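Local atomic coordinates of mannose-6-phosphate isomerase (PDB entry 2QH5), a protein that probably makes GDP-mannose from mannose 1-phosphate and GTP through its N-terminal nucleotidyltransferase domain, the part described here, within a longer enzyme also assigned isomerase activity. Residues L42-N47 against E68-E73; K61-A66 against K228-L233. All coordinates share one frame; numbering follows the deposited sequence.

Contact 1 of 2, residues L42-N47 against E68-E73; sequences LSFKRN and EEIKNE
Phe44, Glu73 and Ile70 carry this contact between helix 39-48 and the turn that follows helix 63-69. With CG anti to the backbone N (chi1 178°), Phe44 sends its ring out of the helix to the other segment, where two side chains meet it differently. Ile70 lies over one face: CD1 makes a CH-pi contact 4.3 Å from the Phe44 ring centroid, 14° off the ring normal, while CG2 rests nearer the root of the ring, 3.7 Å from Phe44 CD1. Both branches of the isoleucine thus touch the ring; the two side chains cross at about a right angle. Glu73 comes to the edge of the same ring, near its plane, with CB 3.5 Å from Phe44 CE1. Its chain then bends at chi2 and runs past the phenylalanine in the opposite direction, taking the carboxylate to Lys45. There the meeting is with the aliphatic part: Glu73 OE1 lies 3.5 Å from Lys45 CG, and the extended lysine carries NZ on to 5.3 Å from Glu73 OE1. The charges are therefore near but not paired, and any attraction is probably modest; Glu73 OE2 has a long, weak ion pair with Lys37. No hydrogen bond joins the two segments. Behind the apolar centre, Phe44 and Ile70 both touch Ile56 of strand 53-59, and Phe44 also reaches Thr54. Helix 39-48 and the turn ending helix 63-69 thus meet over the parallel strand linking the two helices, as is characteristic of the Rossmann-like alpha/beta core of GT-A nucleotidyltransferases.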
ATOM      1  N   LEU A  42     -13.358   2.962   6.720  1.00 70.69           N
ATOM      2  CA  LEU A  42     -13.762   1.713   6.082  1.00 68.16           C
ATOM      3  C   LEU A  42     -12.539   0.848   5.781  1.00 67.84           C
ATOM      4  O   LEU A  42     -12.520  -0.345   6.118  1.00 66.98           O
ATOM      5  CB  LEU A  42     -14.549   2.000   4.801  1.00 69.19           C
ATOM      6  CG  LEU A  42     -16.075   1.821   4.746  1.00 65.19           C
ATOM      7  CD1 LEU A  42     -16.747   1.485   6.095  1.00 51.16           C
ATOM      8  CD2 LEU A  42     -16.689   3.053   4.098  1.00 58.72           C
ATOM      9  N   SER A  43     -11.526   1.467   5.164  1.00 63.22           N
ATOM     10  CA  SER A  43     -10.250   0.814   4.871  1.00 57.02           C
ATOM     11  C   SER A  43      -9.524   0.375   6.145  1.00 56.49           C
ATOM     12  O   SER A  43      -8.881  -0.671   6.167  1.00 55.42           O
ATOM     13  CB  SER A  43      -9.345   1.732   4.055  1.00 56.14           C
ATOM     14  OG  SER A  43      -9.876   1.991   2.765  1.00 60.60           O
ATOM     15  N   PHE A  44      -9.631   1.175   7.202  1.00 57.57           N
ATOM     16  CA  PHE A  44      -9.028   0.821   8.479  1.00 58.09           C
ATOM     17  C   PHE A  44      -9.678  -0.430   9.055  1.00 60.25           C
ATOM     18  O   PHE A  44      -8.989  -1.397   9.388  1.00 59.95           O
ATOM     19  CB  PHE A  44      -9.105   1.975   9.500  1.00 53.92           C
ATOM     20  CG  PHE A  44      -8.533   1.608  10.840  1.00 45.67           C
ATOM     21  CD1 PHE A  44      -9.361   1.254  11.894  1.00 41.79           C
ATOM     22  CD2 PHE A  44      -7.165   1.550  11.026  1.00 36.46           C
ATOM     23  CE1 PHE A  44      -8.820   0.859  13.121  1.00 42.29           C
ATOM     24  CE2 PHE A  44      -6.621   1.160  12.254  1.00 42.24           C
ATOM     25  CZ  PHE A  44      -7.450   0.819  13.298  1.00 39.42           C
ATOM     26  N   LYS A  45     -11.008  -0.388   9.155  1.00 66.99           N
ATOM     27  CA  LYS A  45     -11.815  -1.434   9.794  1.00 72.51           C
ATOM     28  C   LYS A  45     -11.660  -2.777   9.094  1.00 68.03           C
ATOM     29  O   LYS A  45     -11.519  -3.814   9.749  1.00 68.61           O
ATOM     30  CB  LYS A  45     -13.296  -1.018   9.810  1.00 73.82           C
ATOM     31  CG  LYS A  45     -14.236  -1.949  10.581  1.00 81.80           C
ATOM     32  CD  LYS A  45     -15.705  -1.584  10.344  1.00 81.44           C
ATOM     33  CE  LYS A  45     -16.642  -2.413  11.228  1.00 87.91           C
ATOM     34  NZ  LYS A  45     -18.083  -2.139  10.935  1.00 83.70           N
ATOM     35  N   ARG A  46     -11.679  -2.737   7.763  1.00 63.45           N
ATOM     36  CA  ARG A  46     -11.602  -3.935   6.926  1.00 63.11           C
ATOM     37  C   ARG A  46     -10.307  -4.728   7.102  1.00 64.98           C
ATOM     38  O   ARG A  46     -10.344  -5.957   7.120  1.00 66.52           O
ATOM     39  CB  ARG A  46     -11.881  -3.568   5.465  1.00 62.05           C
ATOM     40  CG  ARG A  46     -10.907  -4.077   4.430  1.00 60.72           C
ATOM     41  CD  ARG A  46     -11.375  -3.760   3.008  1.00 66.16           C
ATOM     42  NE  ARG A  46     -12.078  -2.480   2.880  1.00 67.83           N
ATOM     43  CZ  ARG A  46     -11.601  -1.409   2.247  1.00 74.12           C
ATOM     44  NH1 ARG A  46     -10.402  -1.435   1.672  1.00 70.06           N
ATOM     45  NH2 ARG A  46     -12.330  -0.300   2.190  1.00 75.32           N
ATOM     46  N   ASN A  47      -9.180  -4.029   7.279  1.00 61.87           N
ATOM     47  CA  ASN A  47      -7.881  -4.686   7.473  1.00 55.37           C
ATOM     48  C   ASN A  47      -7.474  -4.933   8.918  1.00 57.59           C
ATOM     49  O   ASN A  47      -6.631  -5.786   9.180  1.00 58.35           O
ATOM     50  CB  ASN A  47      -6.777  -3.906   6.779  1.00 51.21           C
ATOM     51  CG  ASN A  47      -6.946  -3.875   5.279  1.00 50.42           C
ATOM     52  OD1 ASN A  47      -6.551  -4.807   4.580  1.00 52.18           O
ATOM     53  ND2 ASN A  47      -7.526  -2.796   4.774  1.00 43.87           N
ATOM     54  N   GLU A  68      -9.277  10.984  14.878  1.00 78.09           N
ATOM     55  CA  GLU A  68     -10.666  11.205  15.273  1.00 83.59           C
ATOM     56  C   GLU A  68     -11.606  10.174  14.656  1.00 82.79           C
ATOM     57  O   GLU A  68     -12.536   9.702  15.315  1.00 85.33           O
ATOM     58  CB  GLU A  68     -11.112  12.614  14.873  1.00 84.31           C
ATOM     59  CG  GLU A  68     -12.366  13.112  15.578  1.00 88.54           C
ATOM     60  CD  GLU A  68     -12.610  14.591  15.340  1.00 91.80           C
ATOM     61  OE1 GLU A  68     -12.456  15.377  16.301  1.00 98.73           O
ATOM     62  OE2 GLU A  68     -12.936  14.972  14.192  1.00 98.22           O
ATOM     63  N   GLU A  69     -11.352   9.824  13.398  1.00 83.12           N
ATOM     64  CA  GLU A  69     -12.250   8.953  12.639  1.00 80.94           C
ATOM     65  C   GLU A  69     -12.139   7.472  12.979  1.00 82.05           C
ATOM     66  O   GLU A  69     -13.018   6.685  12.633  1.00 82.69           O
ATOM     67  CB  GLU A  69     -12.068   9.177  11.143  1.00 75.43           C
ATOM     68  CG  GLU A  69     -12.791  10.410  10.668  1.00 77.53           C
ATOM     69  CD  GLU A  69     -12.516  10.737   9.222  1.00 78.36           C
ATOM     70  OE1 GLU A  69     -12.527  11.936   8.884  1.00 77.16           O
ATOM     71  OE2 GLU A  69     -12.286   9.807   8.424  1.00 83.46           O
ATOM     72  N   ILE A  70     -11.059   7.100  13.657  1.00 86.92           N
ATOM     73  CA  ILE A  70     -10.865   5.722  14.093  1.00 92.45           C
ATOM     74  C   ILE A  70     -10.796   5.601  15.618  1.00 97.94           C
ATOM     75  O   ILE A  70     -10.184   4.674  16.150  1.00 99.17           O
ATOM     76  CB  ILE A  70      -9.610   5.065  13.444  1.00 91.65           C
ATOM     77  CG1 ILE A  70      -8.343   5.868  13.751  1.00 92.79           C
ATOM     78  CG2 ILE A  70      -9.807   4.910  11.945  1.00 87.95           C
ATOM     79  CD1 ILE A  70      -7.087   5.029  13.789  1.00 95.07           C
ATOM     80  N   LYS A  71     -11.436   6.537  16.314  1.00103.29           N
ATOM     81  CA  LYS A  71     -11.490   6.498  17.773  1.00106.96           C
ATOM     82  C   LYS A  71     -12.401   5.367  18.252  1.00108.34           C
ATOM     83  O   LYS A  71     -12.111   4.710  19.253  1.00108.09           O
ATOM     84  CB  LYS A  71     -11.947   7.849  18.336  1.00108.61           C
ATOM     85  CG  LYS A  71     -11.730   8.042  19.845  1.00109.94           C
ATOM     86  CD  LYS A  71     -10.266   8.305  20.203  1.00108.50           C
ATOM     87  CE  LYS A  71      -9.559   7.049  20.710  1.00106.87           C
ATOM     88  NZ  LYS A  71      -8.101   7.271  20.921  1.00104.29           N
ATOM     89  N   ASN A  72     -13.491   5.144  17.519  1.00111.74           N
ATOM     90  CA  ASN A  72     -14.408   4.031  17.777  1.00116.24           C
ATOM     91  C   ASN A  72     -13.767   2.666  17.521  1.00118.50           C
ATOM     92  O   ASN A  72     -14.062   1.691  18.218  1.00119.53           O
ATOM     93  CB  ASN A  72     -15.667   4.158  16.907  1.00115.69           C
ATOM     94  CG  ASN A  72     -16.726   5.066  17.518  1.00118.26           C
ATOM     95  OD1 ASN A  72     -16.529   5.656  18.583  1.00120.63           O
ATOM     96  ND2 ASN A  72     -17.862   5.178  16.839  1.00116.67           N
ATOM     97  N   GLU A  73     -12.883   2.618  16.526  1.00119.06           N
ATOM     98  CA  GLU A  73     -12.366   1.362  15.982  1.00118.35           C
ATOM     99  C   GLU A  73     -11.216   0.733  16.786  1.00117.82           C
ATOM    100  O   GLU A  73     -11.004  -0.480  16.714  1.00116.34           O
ATOM    101  CB  GLU A  73     -11.948   1.560  14.521  1.00118.67           C
ATOM    102  CG  GLU A  73     -12.870   2.467  13.698  1.00121.62           C
ATOM    103  CD  GLU A  73     -14.061   1.742  13.089  1.00126.70           C
ATOM    104  OE1 GLU A  73     -14.067   0.492  13.071  1.00129.67           O
ATOM    105  OE2 GLU A  73     -14.994   2.429  12.616  1.00128.89           O
TER

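Contact 2 of 2, residues K61-A66 against K228-L233; sequences KHYFLA and KKIARL
The Tyr63 ring meets Ile230 obliquely, has Phe64 CE1 in plane at its edge, and makes an edge-to-face pair with Phe81. Phe64 in turn has Tyr63 CD1 over the centre of one face, 3.4 Å above the ring plane, and pairs edge-to-face with Phe226. These aromatics belong to the alpha/beta layering of the GT-A fold: helix 63-69 packs on the sheet in which strand 78-84 runs parallel to strand 230-233. The Tyr63 side chain swings to the side away from its own amide nitrogen (chi1 170°), which aims the ring from the first turn of the helix at the strand. Ile230 comes from the opposite direction and leads with its longer branch, CD1 lying 3.3 Å from Tyr63 CE2 and CG1 3.6 Å from the same Tyr63 CE2. Leu83 of the neighbouring strand 78-84 touches both residues, and Phe81 does so too, making one apolar cluster. Lys228 takes a smaller part: its chain crosses the tyrosine at about a right angle and its amino end turns off elsewhere, leaving the aliphatic root beside the phenol. The buried hydroxyl has no hydrogen-bond partner in the model; the nearest atoms across the contact are carbons, Ile230 CD1 at 3.2 Å from Tyr63 OH and Lys228 CB at 3.4 Å.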
ATOM      1  N   LYS A  61      -0.608  17.267   8.768  1.00 62.34           N
ATOM      2  CA  LYS A  61      -1.776  18.154   8.807  1.00 64.99           C
ATOM      3  C   LYS A  61      -3.035  17.406   9.229  1.00 65.49           C
ATOM      4  O   LYS A  61      -3.877  17.961   9.938  1.00 67.72           O
ATOM      5  CB  LYS A  61      -2.052  18.790   7.443  1.00 67.20           C
ATOM      6  CG  LYS A  61      -1.011  19.762   6.933  1.00 76.93           C
ATOM      7  CD  LYS A  61      -1.377  20.202   5.517  1.00 93.67           C
ATOM      8  CE  LYS A  61      -0.168  20.688   4.710  1.00102.05           C
ATOM      9  NZ  LYS A  61       0.075  22.158   4.839  1.00103.33           N
ATOM     10  N   HIS A  62      -3.164  16.152   8.785  1.00 62.67           N
ATOM     11  CA  HIS A  62      -4.408  15.403   8.966  1.00 58.89           C
ATOM     12  C   HIS A  62      -4.367  14.397  10.101  1.00 54.90           C
ATOM     13  O   HIS A  62      -5.326  13.654  10.290  1.00 52.14           O
ATOM     14  CB  HIS A  62      -4.843  14.716   7.664  1.00 58.28           C
ATOM     15  CG  HIS A  62      -4.614  15.546   6.442  1.00 67.66           C
ATOM     16  ND1 HIS A  62      -3.798  15.137   5.408  1.00 73.97           N
ATOM     17  CD2 HIS A  62      -5.069  16.774   6.098  1.00 70.29           C
ATOM     18  CE1 HIS A  62      -3.768  16.074   4.477  1.00 76.92           C
ATOM     19  NE2 HIS A  62      -4.531  17.078   4.871  1.00 77.63           N
ATOM     20  N   TYR A  63      -3.270  14.376  10.861  1.00 54.56           N
ATOM     21  CA  TYR A  63      -3.119  13.405  11.949  1.00 51.65           C
ATOM     22  C   TYR A  63      -4.373  13.344  12.819  1.00 54.79           C
ATOM     23  O   TYR A  63      -4.989  12.283  12.959  1.00 59.23           O
ATOM     24  CB  TYR A  63      -1.878  13.695  12.811  1.00 51.48           C
ATOM     25  CG  TYR A  63      -1.840  12.860  14.077  1.00 56.13           C
ATOM     26  CD1 TYR A  63      -2.091  13.423  15.326  1.00 60.45           C
ATOM     27  CD2 TYR A  63      -1.589  11.494  14.022  1.00 58.61           C
ATOM     28  CE1 TYR A  63      -2.080  12.641  16.484  1.00 55.29           C
ATOM     29  CE2 TYR A  63      -1.573  10.715  15.166  1.00 51.74           C
ATOM     30  CZ  TYR A  63      -1.814  11.288  16.391  1.00 52.21           C
ATOM     31  OH  TYR A  63      -1.792  10.500  17.517  1.00 51.83           O
ATOM     32  N   PHE A  64      -4.762  14.491  13.372  1.00 55.85           N
ATOM     33  CA  PHE A  64      -5.873  14.555  14.323  1.00 55.06           C
ATOM     34  C   PHE A  64      -7.234  14.292  13.688  1.00 55.77           C
ATOM     35  O   PHE A  64      -8.147  13.794  14.351  1.00 57.38           O
ATOM     36  CB  PHE A  64      -5.851  15.883  15.082  1.00 55.09           C
ATOM     37  CG  PHE A  64      -4.622  16.061  15.930  1.00 45.67           C
ATOM     38  CD1 PHE A  64      -4.583  15.571  17.241  1.00 38.71           C
ATOM     39  CD2 PHE A  64      -3.494  16.692  15.407  1.00 33.66           C
ATOM     40  CE1 PHE A  64      -3.439  15.720  18.018  1.00 24.41           C
ATOM     41  CE2 PHE A  64      -2.338  16.855  16.166  1.00 49.39           C
ATOM     42  CZ  PHE A  64      -2.309  16.361  17.483  1.00 49.38           C
ATOM     43  N   LEU A  65      -7.355  14.618  12.402  1.00 54.14           N
ATOM     44  CA  LEU A  65      -8.512  14.220  11.606  1.00 53.18           C
ATOM     45  C   LEU A  65      -8.612  12.684  11.502  1.00 55.69           C
ATOM     46  O   LEU A  65      -9.669  12.098  11.764  1.00 59.35           O
ATOM     47  CB  LEU A  65      -8.441  14.874  10.217  1.00 56.62           C
ATOM     48  CG  LEU A  65      -9.581  14.658   9.218  1.00 53.41           C
ATOM     49  CD1 LEU A  65     -10.925  14.934   9.863  1.00 61.42           C
ATOM     50  CD2 LEU A  65      -9.380  15.547   8.003  1.00 48.99           C
ATOM     51  N   ALA A  66      -7.499  12.047  11.138  1.00 54.01           N
ATOM     52  CA  ALA A  66      -7.415  10.598  11.031  1.00 55.21           C
ATOM     53  C   ALA A  66      -7.705   9.910  12.369  1.00 60.55           C
ATOM     54  O   ALA A  66      -8.516   8.983  12.439  1.00 57.97           O
ATOM     55  CB  ALA A  66      -6.043  10.202  10.520  1.00 54.10           C
ATOM     56  N   LYS A 228      -0.888   8.581  21.706  1.00 80.55           N
ATOM     57  CA  LYS A 228      -0.322   7.664  20.718  1.00 75.28           C
ATOM     58  C   LYS A 228       1.158   7.948  20.463  1.00 74.39           C
ATOM     59  O   LYS A 228       1.575   9.111  20.397  1.00 75.00           O
ATOM     60  CB  LYS A 228      -1.060   7.775  19.384  1.00 74.34           C
ATOM     61  CG  LYS A 228      -2.414   7.108  19.332  1.00 75.16           C
ATOM     62  CD  LYS A 228      -2.306   5.610  19.122  1.00 70.14           C
ATOM     63  CE  LYS A 228      -3.681   4.987  19.114  1.00 65.29           C
ATOM     64  NZ  LYS A 228      -3.714   3.741  19.926  1.00 74.58           N
ATOM     65  N   LYS A 229       1.942   6.879  20.327  1.00 69.00           N
ATOM     66  CA  LYS A 229       3.295   6.982  19.804  1.00 64.50           C
ATOM     67  C   LYS A 229       3.189   7.303  18.324  1.00 57.79           C
ATOM     68  O   LYS A 229       2.447   6.660  17.593  1.00 55.99           O
ATOM     69  CB  LYS A 229       4.079   5.686  20.005  1.00 65.24           C
ATOM     70  CG  LYS A 229       5.448   5.654  19.311  1.00 69.10           C
ATOM     71  CD  LYS A 229       6.091   4.271  19.414  1.00 75.60           C
ATOM     72  CE  LYS A 229       7.448   4.220  18.724  1.00 84.96           C
ATOM     73  NZ  LYS A 229       7.944   2.825  18.500  1.00 83.39           N
ATOM     74  N   ILE A 230       3.929   8.323  17.915  1.00 51.10           N
ATOM     75  CA  ILE A 230       3.941   8.821  16.560  1.00 51.12           C
ATOM     76  C   ILE A 230       5.389   8.758  16.139  1.00 44.57           C
ATOM     77  O   ILE A 230       6.277   8.671  16.980  1.00 49.16           O
ATOM     78  CB  ILE A 230       3.368  10.286  16.522  1.00 56.45           C
ATOM     79  CG1 ILE A 230       1.950  10.281  15.972  1.00 61.56           C
ATOM     80  CG2 ILE A 230       4.229  11.261  15.704  1.00 53.83           C
ATOM     81  CD1 ILE A 230       1.046   9.300  16.665  1.00 72.45           C
ATOM     82  N   ALA A 231       5.626   8.738  14.842  1.00 34.68           N
ATOM     83  CA  ALA A 231       6.950   8.975  14.313  1.00 40.58           C
ATOM     84  C   ALA A 231       6.740   9.938  13.161  1.00 42.21           C
ATOM     85  O   ALA A 231       5.759   9.792  12.436  1.00 40.85           O
ATOM     86  CB  ALA A 231       7.558   7.689  13.822  1.00 41.34           C
ATOM     87  N   ARG A 232       7.587  10.965  13.042  1.00 44.53           N
ATOM     88  CA  ARG A 232       7.697  11.691  11.772  1.00 49.85           C
ATOM     89  C   ARG A 232       9.121  11.957  11.365  1.00 50.51           C
ATOM     90  O   ARG A 232      10.047  11.800  12.158  1.00 51.20           O
ATOM     91  CB  ARG A 232       6.827  12.962  11.659  1.00 49.57           C
ATOM     92  CG  ARG A 232       6.691  13.868  12.846  1.00 60.27           C
ATOM     93  CD  ARG A 232       7.455  15.176  12.673  1.00 69.72           C
ATOM     94  NE  ARG A 232       7.104  15.990  11.506  1.00 69.93           N
ATOM     95  CZ  ARG A 232       7.850  17.009  11.071  1.00 68.31           C
ATOM     96  NH1 ARG A 232       8.974  17.329  11.698  1.00 70.54           N
ATOM     97  NH2 ARG A 232       7.487  17.708  10.007  1.00 66.13           N
ATOM     98  N   LEU A 233       9.275  12.325  10.100  1.00 57.65           N
ATOM     99  CA  LEU A 233      10.558  12.714   9.554  1.00 61.47           C
ATOM    100  C   LEU A 233      10.526  14.188   9.175  1.00 63.13           C
ATOM    101  O   LEU A 233       9.516  14.685   8.654  1.00 62.57           O
ATOM    102  CB  LEU A 233      10.903  11.890   8.311  1.00 62.72           C
ATOM    103  CG  LEU A 233      10.727  10.376   8.294  1.00 65.10           C
ATOM    104  CD1 LEU A 233       9.468  10.033   7.532  1.00 73.99           C
ATOM    105  CD2 LEU A 233      11.937   9.762   7.613  1.00 66.77           C
TER

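How the contacts relate
From the N terminus the chain passes through helix 39-48, strand 53-59 and helix 63-69. Contact 1 closes this short loop, with 20 residues between its two segments. Contact 2 starts inside that loop, at 61-66, and closes a far longer one of 161 residues, reached only when the chain comes back as strand 230-233. The two loops therefore cross, because 61-66 precedes 68-73 while 228-233 follows it. Helix 63-69 serves both: its beginning faces the late strand, whereas the turn beyond its end faces helix 39-48. The contact centres lie about 15 Å apart; contact 1 ties helix 39-48 to that turn, and contact 2 ties the start of helix 63-69 to the sheet.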